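Local coordinates for protein cellulase (Xanthomonas axonopodis pv. citri, PDB 5HOS) that probably hydrolyses internal beta-1,4-glucosidic bonds of cellulose, as an endoglucanase of glycoside hydrolase family 5, at residues L27-V32 against V297-S302; S35-K40 against L73-E78; H115-Y120 against E159-D164; N222-E227 against N263-F268. One frame throughout, in Å; residues are numbered along the deposited sequence.

Contact 1 (L27-V32 against V297-S302); sequences LKYAGV and VWMGWS. With SO4 (sulfate ion), chain B.
A30 lays its methyl CB on a face of the W301 indole, 3.9 Å from the centre of the six-membered ring and offset toward the rim; W301 CG, between its backbone N and carbonyl carbon (chi1 51°), turns the indole alongside A30. This is the tight part of the contact, where strands 29-34 and 298-306 run parallel and close a beta barrel. They are joined by W301 N to Y29 O (3.1 Å) and G31 N to W301 O (3.0 Å). At the strand starts M299 O takes two donors, K28 N at 2.9 Å and Y29 N at 3.3 Å. L27 CD2 sits 3.4 Å from G300 N, a buried donor with no partner in the model. The solvent side belongs to K28, whose extended chain carries NZ to a sulfate, probably from the crystallisation liquor; Y29 OH bonds its O3 (2.6 Å). The M299 sulfur lies at the Y29 ring edge, a Met-aromatic contact. Outward, L27, A30 and W301 meet helix 330-341; inward, Y29, M299 and S302 pack on F268 of strand 267-273.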
loop_
_atom_site.group_PDB
_atom_site.type_symbol
_atom_site.label_atom_id
_atom_site.label_comp_id
_atom_site.label_asym_id
_atom_site.label_seq_id
_atom_site.Cartn_x
_atom_site.Cartn_y
_atom_site.Cartn_z
ATOM N N LEU A 27 -14.322 5.207 8.020
ATOM C CA LEU A 27 -13.555 4.849 6.776
ATOM C C LEU A 27 -13.515 6.054 5.854
ATOM O O LEU A 27 -14.571 6.561 5.469
ATOM C CB LEU A 27 -14.192 3.681 6.023
ATOM C CG LEU A 27 -13.776 2.247 6.366
ATOM C CD1 LEU A 27 -14.780 1.262 5.797
ATOM C CD2 LEU A 27 -12.392 1.949 5.816
ATOM N N LYS A 28 -12.309 6.504 5.519
ATOM C CA LYS A 28 -12.093 7.702 4.704
ATOM C C LYS A 28 -11.634 7.379 3.280
ATOM O O LYS A 28 -11.992 8.092 2.341
ATOM C CB LYS A 28 -11.064 8.603 5.399
ATOM C CG LYS A 28 -10.724 9.888 4.659
ATOM C CD LYS A 28 -9.939 10.836 5.550
ATOM C CE LYS A 28 -9.571 12.116 4.822
ATOM N NZ LYS A 28 -8.854 13.055 5.723
ATOM N N TYR A 29 -10.838 6.326 3.116
ATOM C CA TYR A 29 -10.185 6.044 1.835
ATOM C C TYR A 29 -10.633 4.707 1.256
ATOM O O TYR A 29 -10.648 3.698 1.959
ATOM C CB TYR A 29 -8.670 6.041 2.016
ATOM C CG TYR A 29 -8.095 7.321 2.598
ATOM C CD1 TYR A 29 -7.853 8.422 1.796
ATOM C CD2 TYR A 29 -7.773 7.415 3.952
ATOM C CE1 TYR A 29 -7.328 9.591 2.318
ATOM C CE2 TYR A 29 -7.239 8.578 4.487
ATOM C CZ TYR A 29 -7.022 9.662 3.660
ATOM O OH TYR A 29 -6.483 10.815 4.154
ATOM N N ALA A 30 -10.992 4.710 -0.028
ATOM C CA ALA A 30 -11.350 3.492 -0.753
ATOM C C ALA A 30 -10.752 3.595 -2.138
ATOM O O ALA A 30 -11.024 4.551 -2.865
ATOM C CB ALA A 30 -12.847 3.350 -0.856
ATOM N N GLY A 31 -9.949 2.616 -2.519
ATOM C CA GLY A 31 -9.292 2.720 -3.793
ATOM C C GLY A 31 -8.637 1.479 -4.320
ATOM O O GLY A 31 -9.029 0.353 -3.988
ATOM N N VAL A 32 -7.630 1.710 -5.149
ATOM C CA VAL A 32 -7.056 0.671 -5.971
ATOM C C VAL A 32 -5.559 0.906 -6.162
ATOM O O VAL A 32 -5.101 2.048 -6.245
ATOM C CB VAL A 32 -7.788 0.612 -7.330
ATOM C CG1 VAL A 32 -7.549 1.877 -8.150
ATOM C CG2 VAL A 32 -7.402 -0.637 -8.107
ATOM N N VAL A 297 -11.373 1.730 14.077
ATOM C CA VAL A 297 -9.966 1.426 13.798
ATOM C C VAL A 297 -9.618 1.377 12.305
ATOM O O VAL A 297 -8.544 1.803 11.944
ATOM C CB VAL A 297 -9.491 0.144 14.515
ATOM C CG1 VAL A 297 -9.662 0.291 16.022
ATOM C CG2 VAL A 297 -10.216 -1.096 14.016
ATOM N N TRP A 298 -10.507 0.879 11.451
ATOM C CA TRP A 298 -10.223 0.831 10.011
ATOM C C TRP A 298 -10.468 2.190 9.365
ATOM O O TRP A 298 -11.557 2.752 9.493
ATOM C CB TRP A 298 -11.032 -0.263 9.322
ATOM C CG TRP A 298 -10.538 -1.636 9.660
ATOM C CD1 TRP A 298 -11.126 -2.537 10.504
ATOM C CD2 TRP A 298 -9.334 -2.256 9.185
ATOM N NE1 TRP A 298 -10.374 -3.689 10.568
ATOM C CE2 TRP A 298 -9.264 -3.539 9.779
ATOM C CE3 TRP A 298 -8.307 -1.851 8.317
ATOM C CZ2 TRP A 298 -8.217 -4.429 9.517
ATOM C CZ3 TRP A 298 -7.258 -2.732 8.064
ATOM C CH2 TRP A 298 -7.221 -4.008 8.665
ATOM N N MET A 299 -9.430 2.704 8.698
ATOM C CA MET A 299 -9.421 4.031 8.081
ATOM C C MET A 299 -9.489 3.990 6.545
ATOM O O MET A 299 -9.889 4.957 5.915
ATOM C CB MET A 299 -8.174 4.816 8.554
ATOM C CG MET A 299 -6.866 4.705 7.713
ATOM S SD MET A 299 -6.204 6.383 7.908
ATOM C CE MET A 299 -4.952 6.147 6.687
ATOM N N GLY A 300 -9.076 2.885 5.937
ATOM C CA GLY A 300 -9.080 2.794 4.494
ATOM C C GLY A 300 -8.656 1.457 3.944
ATOM O O GLY A 300 -8.152 0.593 4.670
ATOM N N TRP A 301 -8.890 1.290 2.651
ATOM C CA TRP A 301 -8.427 0.108 1.923
ATOM C C TRP A 301 -8.126 0.424 0.476
ATOM O O TRP A 301 -8.619 1.410 -0.064
ATOM C CB TRP A 301 -9.431 -1.045 2.019
ATOM C CG TRP A 301 -10.898 -0.742 1.681
ATOM C CD1 TRP A 301 -11.908 -0.589 2.579
ATOM C CD2 TRP A 301 -11.507 -0.643 0.380
ATOM N NE1 TRP A 301 -13.098 -0.371 1.936
ATOM C CE2 TRP A 301 -12.886 -0.405 0.584
ATOM C CE3 TRP A 301 -11.024 -0.719 -0.934
ATOM C CZ2 TRP A 301 -13.790 -0.236 -0.479
ATOM C CZ3 TRP A 301 -11.931 -0.556 -1.992
ATOM C CH2 TRP A 301 -13.294 -0.323 -1.752
ATOM N N SER A 302 -7.297 -0.420 -0.139
ATOM C CA SER A 302 -6.973 -0.296 -1.553
ATOM C C SER A 302 -6.729 -1.679 -2.150
ATOM O O SER A 302 -5.872 -2.440 -1.687
ATOM C CB SER A 302 -5.786 0.666 -1.811
ATOM O OG SER A 302 -4.648 0.383 -1.006
HETATM S S SO4 B . -6.507 10.998 8.039
HETATM O O1 SO4 B . -5.348 11.074 8.965
HETATM O O2 SO4 B . -7.502 12.025 8.425
HETATM O O3 SO4 B . -6.056 11.242 6.659
HETATM O O4 SO4 B . -7.148 9.673 8.153
#

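Contact 2 (S35-K40 against L73-E78); sequences SGAEIK and LPILWE
The flat carboxylate of E38 carries P74 CB over one of its faces, 3.6 Å from CD, while both oxygens are gripped on their syn sides from within the same loop. S35 OG donates to E38 OE2 at 2.6 Å and G36 N to E38 OE1 at 2.8 Å, each donor about 20° out of the carboxylate plane. A bend at chi2 (-76°) folds the glutamate back toward these donors, so that it runs beside the proline ring, pointing the same way. The loop that follows strand 29-34 here packs on the C-terminal end of the neighbouring strand 70-75, the end at which family 5 enzymes bind substrate. No direct hydrogen bond crosses the contact; the polar links between the backbones run through two waters. One joins A37 N to P74 O (2.7 Å), the other A37 O to L76 N, the N-cap residue of helix 77-80. A37 CB comes to 3.4 Å from P74 O, and E38 O meets L76 CG at 3.6 Å. W304 of strand 298-306 touches both E38 and P74.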
loop_
_atom_site.group_PDB
_atom_site.type_symbol
_atom_site.label_atom_id
_atom_site.label_comp_id
_atom_site.label_asym_id
_atom_site.label_seq_id
_atom_site.Cartn_x
_atom_site.Cartn_y
_atom_site.Cartn_z
ATOM N N SER A 35 -0.687 -0.699 -10.547
ATOM C CA SER A 35 0.601 -1.336 -10.727
ATOM C C SER A 35 1.155 -0.982 -12.096
ATOM O O SER A 35 0.405 -0.916 -13.065
ATOM C CB SER A 35 0.457 -2.859 -10.624
ATOM O OG SER A 35 1.685 -3.489 -10.908
ATOM N N GLY A 36 2.468 -0.791 -12.173
ATOM C CA GLY A 36 3.130 -0.467 -13.436
ATOM C C GLY A 36 4.498 0.173 -13.310
ATOM O O GLY A 36 5.375 -0.123 -14.100
ATOM N N ALA A 37 4.684 1.070 -12.341
ATOM C CA ALA A 37 5.959 1.790 -12.191
ATOM C C ALA A 37 7.021 0.982 -11.426
ATOM O O ALA A 37 8.212 1.300 -11.496
ATOM C CB ALA A 37 5.728 3.145 -11.518
ATOM N N GLU A 38 6.582 -0.065 -10.721
ATOM C CA GLU A 38 7.445 -0.897 -9.886
ATOM C C GLU A 38 7.967 -2.158 -10.581
ATOM O O GLU A 38 8.864 -2.823 -10.051
ATOM C CB GLU A 38 6.702 -1.294 -8.597
ATOM C CG GLU A 38 5.777 -2.517 -8.651
ATOM C CD GLU A 38 4.433 -2.296 -9.344
ATOM O OE1 GLU A 38 4.218 -1.262 -10.027
ATOM O OE2 GLU A 38 3.570 -3.183 -9.207
ATOM N N ILE A 39 7.405 -2.486 -11.740
ATOM C CA ILE A 39 7.645 -3.795 -12.375
ATOM C C ILE A 39 9.005 -3.904 -13.060
ATOM O O ILE A 39 9.701 -2.896 -13.257
ATOM C CB ILE A 39 6.506 -4.203 -13.348
ATOM C CG1 ILE A 39 6.513 -3.347 -14.618
ATOM C CG2 ILE A 39 5.152 -4.149 -12.637
ATOM C CD1 ILE A 39 5.452 -3.730 -15.619
ATOM N N LYS A 40 9.367 -5.147 -13.398
ATOM C CA LYS A 40 10.642 -5.493 -14.042
ATOM C C LYS A 40 11.799 -4.868 -13.288
ATOM O O LYS A 40 12.615 -4.141 -13.861
ATOM C CB LYS A 40 10.646 -5.086 -15.519
ATOM C CG LYS A 40 9.470 -5.663 -16.285
ATOM C CD LYS A 40 9.704 -5.689 -17.785
ATOM C CE LYS A 40 8.409 -5.946 -18.550
ATOM N NZ LYS A 40 7.483 -4.772 -18.580
ATOM N N LEU A 73 0.088 3.936 -5.465
ATOM C CA LEU A 73 1.017 3.969 -6.586
ATOM C C LEU A 73 2.372 3.375 -6.199
ATOM O O LEU A 73 3.201 4.057 -5.596
ATOM C CB LEU A 73 1.178 5.412 -7.058
ATOM C CG LEU A 73 2.024 5.633 -8.307
ATOM C CD1 LEU A 73 1.256 5.190 -9.542
ATOM C CD2 LEU A 73 2.443 7.093 -8.404
ATOM N N PRO A 74 2.595 2.092 -6.538
ATOM C CA PRO A 74 3.894 1.495 -6.331
ATOM C C PRO A 74 4.961 2.139 -7.215
ATOM O O PRO A 74 4.742 2.300 -8.422
ATOM C CB PRO A 74 3.688 0.041 -6.761
ATOM C CG PRO A 74 2.252 -0.219 -6.583
ATOM C CD PRO A 74 1.616 1.079 -6.992
ATOM N N ILE A 75 6.078 2.516 -6.594
ATOM C CA ILE A 75 7.264 3.012 -7.287
ATOM C C ILE A 75 8.471 2.260 -6.761
ATOM O O ILE A 75 8.425 1.718 -5.653
ATOM C CB ILE A 75 7.447 4.537 -7.136
ATOM C CG1 ILE A 75 7.714 4.967 -5.682
ATOM C CG2 ILE A 75 6.218 5.257 -7.662
ATOM C CD1 ILE A 75 9.169 5.057 -5.290
ATOM N N LEU A 76 9.532 2.203 -7.568
ATOM C CA LEU A 76 10.776 1.549 -7.168
ATOM C C LEU A 76 11.740 2.549 -6.590
ATOM O O LEU A 76 12.091 3.520 -7.263
ATOM C CB LEU A 76 11.476 0.888 -8.357
ATOM C CG LEU A 76 11.265 -0.577 -8.688
ATOM C CD1 LEU A 76 12.385 -1.002 -9.627
ATOM C CD2 LEU A 76 11.233 -1.476 -7.465
ATOM N N TRP A 77 12.205 2.292 -5.370
ATOM C CA TRP A 77 13.191 3.149 -4.696
ATOM C C TRP A 77 14.353 3.502 -5.641
ATOM O O TRP A 77 14.719 4.663 -5.778
ATOM C CB TRP A 77 13.725 2.440 -3.442
ATOM C CG TRP A 77 14.588 3.260 -2.509
ATOM C CD1 TRP A 77 15.132 4.499 -2.729
ATOM C CD2 TRP A 77 15.046 2.856 -1.219
ATOM N NE1 TRP A 77 15.881 4.889 -1.654
ATOM C CE2 TRP A 77 15.852 3.897 -0.713
ATOM C CE3 TRP A 77 14.855 1.706 -0.441
ATOM C CZ2 TRP A 77 16.458 3.835 0.552
ATOM C CZ3 TRP A 77 15.468 1.644 0.828
ATOM C CH2 TRP A 77 16.257 2.695 1.299
ATOM N N GLU A 78 14.901 2.493 -6.308
ATOM C CA GLU A 78 16.101 2.674 -7.117
ATOM C C GLU A 78 15.873 3.529 -8.361
ATOM O O GLU A 78 16.817 4.161 -8.858
ATOM C CB GLU A 78 16.687 1.320 -7.523
ATOM C CG GLU A 78 17.153 0.494 -6.329
ATOM C CD GLU A 78 16.089 -0.416 -5.732
ATOM O OE1 GLU A 78 14.892 -0.328 -6.096
ATOM O OE2 GLU A 78 16.465 -1.234 -4.866
HETATM O O HOH W 1 2.831 1.952 -10.298
HETATM O O HOH W 2 9.432 3.448 -10.129
#

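Contact 3 (H115-Y120 against E159-D164); sequences HNYAKY and EPYDID
K119 and D162 form a salt bridge, NZ to OD2 at 2.7 Å, the lysine chain crossing the aspartate at about a right angle. A bend at the end of that chain (chi4 145°) turns the ammonium to the syn side of OD2, 28° out of the carboxylate plane, and it makes a further, weak bond to Y161 OH (3.0 Å). D162 OD1 is satisfied twice, by T124 OG1 and by a water that also donates to Y117 O (2.8 Å) and accepts from Y161 N and D162 N. Both loops leave C-terminal ends of barrel strands, and N158, E159 and P160 match the Asn-Glu-Pro signature that carries the acid/base glutamate in family 5 relatives. E159 OE2 is hydrogen-bonded to H229 ND1. N116 to K119 is a type I' turn, closed by K119 N to N116 O (2.9 Å), and N116 ND2 also bonds K119 O. On the apolar side, A118 CB touches P160 CB (3.8 Å) and I163 CG2. Y117 CB meets the Y161 ring at its edge, and W195 stacks on that ring.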
loop_
_atom_site.group_PDB
_atom_site.type_symbol
_atom_site.label_atom_id
_atom_site.label_comp_id
_atom_site.label_asym_id
_atom_site.label_seq_id
_atom_site.Cartn_x
_atom_site.Cartn_y
_atom_site.Cartn_z
ATOM N N HIS A 115 8.010 0.508 -3.122
ATOM C CA HIS A 115 7.604 -0.884 -3.287
ATOM C C HIS A 115 8.810 -1.803 -3.277
ATOM O O HIS A 115 9.100 -2.480 -4.260
ATOM C CB HIS A 115 6.774 -1.042 -4.569
ATOM C CG HIS A 115 5.913 -2.270 -4.599
ATOM N ND1 HIS A 115 4.627 -2.291 -4.106
ATOM C CD2 HIS A 115 6.138 -3.507 -5.101
ATOM C CE1 HIS A 115 4.102 -3.487 -4.290
ATOM N NE2 HIS A 115 5.000 -4.245 -4.889
ATOM N N ASN A 116 9.490 -1.846 -2.132
ATOM C CA ASN A 116 10.862 -2.360 -2.064
ATOM C C ASN A 116 11.207 -3.483 -1.081
ATOM O O ASN A 116 12.359 -3.893 -1.021
ATOM C CB ASN A 116 11.816 -1.181 -1.887
ATOM C CG ASN A 116 12.304 -0.669 -3.209
ATOM O OD1 ASN A 116 11.548 -0.030 -3.942
ATOM N ND2 ASN A 116 13.547 -1.005 -3.565
ATOM N N TYR A 117 10.231 -3.988 -0.331
ATOM C CA TYR A 117 10.459 -5.139 0.552
ATOM C C TYR A 117 11.617 -4.904 1.539
ATOM O O TYR A 117 12.312 -5.836 1.925
ATOM C CB TYR A 117 10.654 -6.417 -0.286
ATOM C CG TYR A 117 9.553 -6.631 -1.294
ATOM C CD1 TYR A 117 8.377 -7.276 -0.935
ATOM C CD2 TYR A 117 9.663 -6.144 -2.600
ATOM C CE1 TYR A 117 7.347 -7.452 -1.848
ATOM C CE2 TYR A 117 8.638 -6.311 -3.519
ATOM C CZ TYR A 117 7.485 -6.976 -3.140
ATOM O OH TYR A 117 6.464 -7.150 -4.043
ATOM N N ALA A 118 11.774 -3.645 1.955
ATOM C CA ALA A 118 12.829 -3.182 2.864
ATOM C C ALA A 118 14.252 -3.437 2.350
ATOM O O ALA A 118 15.179 -3.612 3.138
ATOM C CB ALA A 118 12.632 -3.751 4.268
ATOM N N LYS A 119 14.408 -3.426 1.028
ATOM C CA LYS A 119 15.696 -3.599 0.387
ATOM C C LYS A 119 16.000 -2.442 -0.571
ATOM O O LYS A 119 15.095 -1.859 -1.179
ATOM C CB LYS A 119 15.742 -4.927 -0.372
ATOM C CG LYS A 119 15.772 -6.133 0.548
ATOM C CD LYS A 119 15.757 -7.432 -0.243
ATOM C CE LYS A 119 16.231 -8.595 0.618
ATOM N NZ LYS A 119 15.500 -9.841 0.277
ATOM N N TYR A 120 17.289 -2.132 -0.680
ATOM C CA TYR A 120 17.818 -1.161 -1.633
ATOM C C TYR A 120 18.943 -1.865 -2.373
ATOM O O TYR A 120 19.918 -2.291 -1.750
ATOM C CB TYR A 120 18.328 0.059 -0.879
ATOM C CG TYR A 120 18.758 1.218 -1.742
ATOM C CD1 TYR A 120 17.861 1.840 -2.618
ATOM C CD2 TYR A 120 20.057 1.711 -1.669
ATOM C CE1 TYR A 120 18.255 2.914 -3.408
ATOM C CE2 TYR A 120 20.456 2.788 -2.437
ATOM C CZ TYR A 120 19.556 3.388 -3.306
ATOM O OH TYR A 120 19.980 4.441 -4.086
ATOM N N GLU A 159 5.809 -4.322 2.248
ATOM C CA GLU A 159 6.126 -5.681 2.710
ATOM C C GLU A 159 7.590 -5.956 3.101
ATOM O O GLU A 159 8.254 -6.787 2.473
ATOM C CB GLU A 159 5.649 -6.703 1.661
ATOM C CG GLU A 159 4.140 -6.644 1.430
ATOM C CD GLU A 159 3.573 -7.805 0.625
ATOM O OE1 GLU A 159 4.337 -8.695 0.212
ATOM O OE2 GLU A 159 2.336 -7.824 0.402
ATOM N N PRO A 160 8.095 -5.277 4.151
ATOM C CA PRO A 160 9.346 -5.753 4.767
ATOM C C PRO A 160 9.204 -7.227 5.133
ATOM O O PRO A 160 8.140 -7.614 5.617
ATOM C CB PRO A 160 9.469 -4.906 6.043
ATOM C CG PRO A 160 8.507 -3.780 5.894
ATOM C CD PRO A 160 7.420 -4.257 4.977
ATOM N N TYR A 161 10.212 -8.060 4.872
ATOM C CA TYR A 161 10.060 -9.503 5.187
ATOM C C TYR A 161 11.244 -10.301 5.715
ATOM O O TYR A 161 11.022 -11.299 6.405
ATOM C CB TYR A 161 9.453 -10.261 4.011
ATOM C CG TYR A 161 10.394 -10.524 2.864
ATOM C CD1 TYR A 161 10.534 -9.601 1.833
ATOM C CD2 TYR A 161 11.120 -11.710 2.790
ATOM C CE1 TYR A 161 11.388 -9.855 0.768
ATOM C CE2 TYR A 161 11.979 -11.969 1.736
ATOM C CZ TYR A 161 12.095 -11.039 0.724
ATOM O OH TYR A 161 12.940 -11.274 -0.319
ATOM N N ASP A 162 12.474 -9.932 5.367
ATOM C CA ASP A 162 13.649 -10.619 5.932
ATOM C C ASP A 162 14.435 -9.687 6.858
ATOM O O ASP A 162 15.649 -9.743 6.970
ATOM C CB ASP A 162 14.506 -11.314 4.849
ATOM C CG ASP A 162 15.079 -10.365 3.824
ATOM O OD1 ASP A 162 15.068 -9.130 4.030
ATOM O OD2 ASP A 162 15.567 -10.875 2.790
ATOM N N ILE A 163 13.683 -8.849 7.547
ATOM C CA ILE A 163 14.179 -8.026 8.625
ATOM C C ILE A 163 13.201 -8.366 9.716
ATOM O O ILE A 163 11.996 -8.429 9.468
ATOM C CB ILE A 163 14.189 -6.511 8.280
ATOM C CG1 ILE A 163 14.485 -5.676 9.532
ATOM C CG2 ILE A 163 12.880 -6.050 7.642
ATOM C CD1 ILE A 163 14.918 -4.260 9.232
ATOM N N ASP A 164 13.695 -8.637 10.910
ATOM C CA ASP A 164 12.796 -9.067 11.954
ATOM C C ASP A 164 11.966 -7.868 12.422
ATOM O O ASP A 164 12.405 -6.713 12.291
ATOM C CB ASP A 164 13.531 -9.740 13.105
ATOM C CG ASP A 164 14.068 -8.764 14.099
ATOM O OD1 ASP A 164 13.326 -8.373 15.030
ATOM O OD2 ASP A 164 15.238 -8.394 13.944
HETATM O O HOH W 3 12.793 -7.555 4.055
#

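Contact 4 (N222-E227 against N263-F268); sequences NRYAIE and NKKRGF. With SO4 (sulfate ion), chain B.
A bend at chi3 (-66°) brings the R266 guanidinium to Y224 O, which NH2 meets at 3.1 Å from well above the carbonyl plane, while R223, with CG anti to its own N (chi1 -161°), extends to the sulfate that R266 also holds. R266 NH1 reaches sulfate O4 (2.8 Å) and its NH2 reaches O1; R223 gives NE to O1 and NH2 to O3 (3.0 Å). A water bridges Y224 O and R266 N. On the other side K265 NZ donates to Y224 OH (3.0 Å) and, beyond it, to I217 O. The parallel strands 224-231 and 267-273, linked through helix 248-262 as a beta-alpha-beta unit, are joined by I226 N to R266 O (2.7 Å) and F268 N to I226 O (2.8 Å). A225 CB packs on F268 CB, and M299 of strand 298-306 touches A225, R266 and F268. With K28 and Y29 also bonded to the sulfate, R223 and R266 gather positive charge there, which probably explains why an anion settles.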
loop_
_atom_site.group_PDB
_atom_site.type_symbol
_atom_site.label_atom_id
_atom_site.label_comp_id
_atom_site.label_asym_id
_atom_site.label_seq_id
_atom_site.Cartn_x
_atom_site.Cartn_y
_atom_site.Cartn_z
ATOM N N ASN A 222 1.132 12.496 15.307
ATOM C CA ASN A 222 -0.016 11.617 15.489
ATOM C C ASN A 222 -0.981 11.571 14.291
ATOM O O ASN A 222 -2.180 11.734 14.443
ATOM C CB ASN A 222 -0.757 11.981 16.778
ATOM C CG ASN A 222 -1.632 10.847 17.290
ATOM O OD1 ASN A 222 -1.455 9.682 16.916
ATOM N ND2 ASN A 222 -2.577 11.181 18.148
ATOM N N ARG A 223 -0.438 11.336 13.096
ATOM C CA ARG A 223 -1.255 11.190 11.897
ATOM C C ARG A 223 -0.720 10.057 11.035
ATOM O O ARG A 223 -0.008 10.280 10.047
ATOM C CB ARG A 223 -1.322 12.486 11.095
ATOM C CG ARG A 223 -2.502 12.470 10.135
ATOM C CD ARG A 223 -2.355 13.451 8.995
ATOM N NE ARG A 223 -3.411 13.264 8.004
ATOM C CZ ARG A 223 -3.519 13.963 6.875
ATOM N NH1 ARG A 223 -2.637 14.919 6.576
ATOM N NH2 ARG A 223 -4.518 13.707 6.039
ATOM N N TYR A 224 -1.079 8.844 11.431
ATOM C CA TYR A 224 -0.598 7.634 10.766
ATOM C C TYR A 224 -1.599 6.508 10.908
ATOM O O TYR A 224 -2.544 6.593 11.689
ATOM C CB TYR A 224 0.757 7.221 11.349
ATOM C CG TYR A 224 0.706 6.631 12.748
ATOM C CD1 TYR A 224 0.531 7.440 13.875
ATOM C CD2 TYR A 224 0.838 5.263 12.945
ATOM C CE1 TYR A 224 0.499 6.892 15.155
ATOM C CE2 TYR A 224 0.805 4.710 14.210
ATOM C CZ TYR A 224 0.630 5.525 15.314
ATOM O OH TYR A 224 0.605 4.938 16.557
ATOM N N ALA A 225 -1.398 5.459 10.121
ATOM C CA ALA A 225 -2.143 4.223 10.277
ATOM C C ALA A 225 -1.191 3.072 10.041
ATOM O O ALA A 225 -0.170 3.234 9.379
ATOM C CB ALA A 225 -3.311 4.157 9.302
ATOM N N ILE A 226 -1.535 1.927 10.618
ATOM C CA ILE A 226 -0.785 0.695 10.424
ATOM C C ILE A 226 -1.282 0.059 9.136
ATOM O O ILE A 226 -2.477 -0.181 8.970
ATOM C CB ILE A 226 -0.984 -0.282 11.603
ATOM C CG1 ILE A 226 -0.586 0.376 12.934
ATOM C CG2 ILE A 226 -0.207 -1.577 11.373
ATOM C CD1 ILE A 226 0.835 0.907 12.985
ATOM N N GLU A 227 -0.354 -0.233 8.240
ATOM C CA GLU A 227 -0.670 -0.819 6.948
ATOM C C GLU A 227 -0.590 -2.322 7.073
ATOM O O GLU A 227 0.431 -2.843 7.508
ATOM C CB GLU A 227 0.316 -0.341 5.892
ATOM C CG GLU A 227 0.173 -1.059 4.551
ATOM C CD GLU A 227 0.988 -0.454 3.434
ATOM O OE1 GLU A 227 1.292 0.737 3.497
ATOM O OE2 GLU A 227 1.311 -1.177 2.465
ATOM N N ASN A 263 -4.390 -1.189 21.162
ATOM C CA ASN A 263 -3.208 -0.319 21.061
ATOM C C ASN A 263 -3.489 1.093 20.548
ATOM O O ASN A 263 -2.554 1.859 20.278
ATOM C CB ASN A 263 -2.137 -1.017 20.223
ATOM C CG ASN A 263 -1.578 -2.234 20.929
ATOM O OD1 ASN A 263 -0.668 -2.111 21.736
ATOM N ND2 ASN A 263 -2.130 -3.408 20.646
ATOM N N LYS A 264 -4.774 1.434 20.431
ATOM C CA LYS A 264 -5.222 2.781 20.061
ATOM C C LYS A 264 -4.616 3.226 18.731
ATOM O O LYS A 264 -4.101 4.327 18.603
ATOM C CB LYS A 264 -4.939 3.778 21.193
ATOM C CG LYS A 264 -5.462 3.298 22.543
ATOM C CD LYS A 264 -5.808 4.443 23.487
ATOM C CE LYS A 264 -6.289 3.918 24.835
ATOM N NZ LYS A 264 -7.579 3.176 24.735
ATOM N N LYS A 265 -4.681 2.331 17.751
ATOM C CA LYS A 265 -4.139 2.580 16.428
ATOM C C LYS A 265 -5.211 2.364 15.363
ATOM O O LYS A 265 -6.281 1.803 15.636
ATOM C CB LYS A 265 -2.931 1.682 16.195
ATOM C CG LYS A 265 -1.678 2.197 16.900
ATOM C CD LYS A 265 -0.637 1.112 17.011
ATOM C CE LYS A 265 0.749 1.642 17.345
ATOM N NZ LYS A 265 0.819 2.651 18.428
ATOM N N ARG A 266 -4.927 2.861 14.162
ATOM C CA ARG A 266 -5.832 2.736 13.030
ATOM C C ARG A 266 -5.153 1.875 11.983
ATOM O O ARG A 266 -3.930 1.790 11.961
ATOM C CB ARG A 266 -6.151 4.100 12.449
ATOM C CG ARG A 266 -6.744 5.076 13.459
ATOM C CD ARG A 266 -7.132 6.357 12.763
ATOM N NE ARG A 266 -5.957 7.069 12.250
ATOM C CZ ARG A 266 -5.965 7.963 11.256
ATOM N NH1 ARG A 266 -7.089 8.289 10.613
ATOM N NH2 ARG A 266 -4.824 8.544 10.891
ATOM N N GLY A 267 -5.961 1.266 11.124
ATOM C CA GLY A 267 -5.498 0.330 10.098
ATOM C C GLY A 267 -5.856 0.769 8.682
ATOM O O GLY A 267 -6.909 1.386 8.444
ATOM N N PHE A 268 -4.969 0.450 7.743
ATOM C CA PHE A 268 -5.208 0.650 6.305
ATOM C C PHE A 268 -4.888 -0.665 5.613
ATOM O O PHE A 268 -3.739 -1.130 5.672
ATOM C CB PHE A 268 -4.327 1.772 5.748
ATOM C CG PHE A 268 -4.810 2.341 4.427
ATOM C CD1 PHE A 268 -4.766 1.593 3.261
ATOM C CD2 PHE A 268 -5.263 3.650 4.349
ATOM C CE1 PHE A 268 -5.196 2.132 2.051
ATOM C CE2 PHE A 268 -5.697 4.193 3.147
ATOM C CZ PHE A 268 -5.669 3.431 1.998
HETATM S S SO4 B . -6.507 10.998 8.039
HETATM O O1 SO4 B . -5.348 11.074 8.965
HETATM O O2 SO4 B . -7.502 12.025 8.425
HETATM O O3 SO4 B . -6.056 11.242 6.659
HETATM O O4 SO4 B . -7.148 9.673 8.153
HETATM O O HOH W 4 -2.479 4.516 13.999
#

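Overall arrangement
The four contacts sample one eight-stranded parallel beta/alpha barrel. Contact 1 joins its first and last strands and so closes it; the other three are nested along the chain inside that closure, in series. Contacts 1 and 4 have centres 12 Å apart and lie at the N-terminal ends of the strands, sharing the sulfate and linked by strand pairing of 297-302 with 263-268. Contacts 2 and 3, about 14 Å apart between centres, sit at the C-terminal ends and are joined directly, I75 O to H115 N. Contacts 1 and 2 lie on opposite sides of the chain's centre, their centres 21 Å apart, which sets the N-terminal part of the closing strand pair apart from the loops at the probable substrate side.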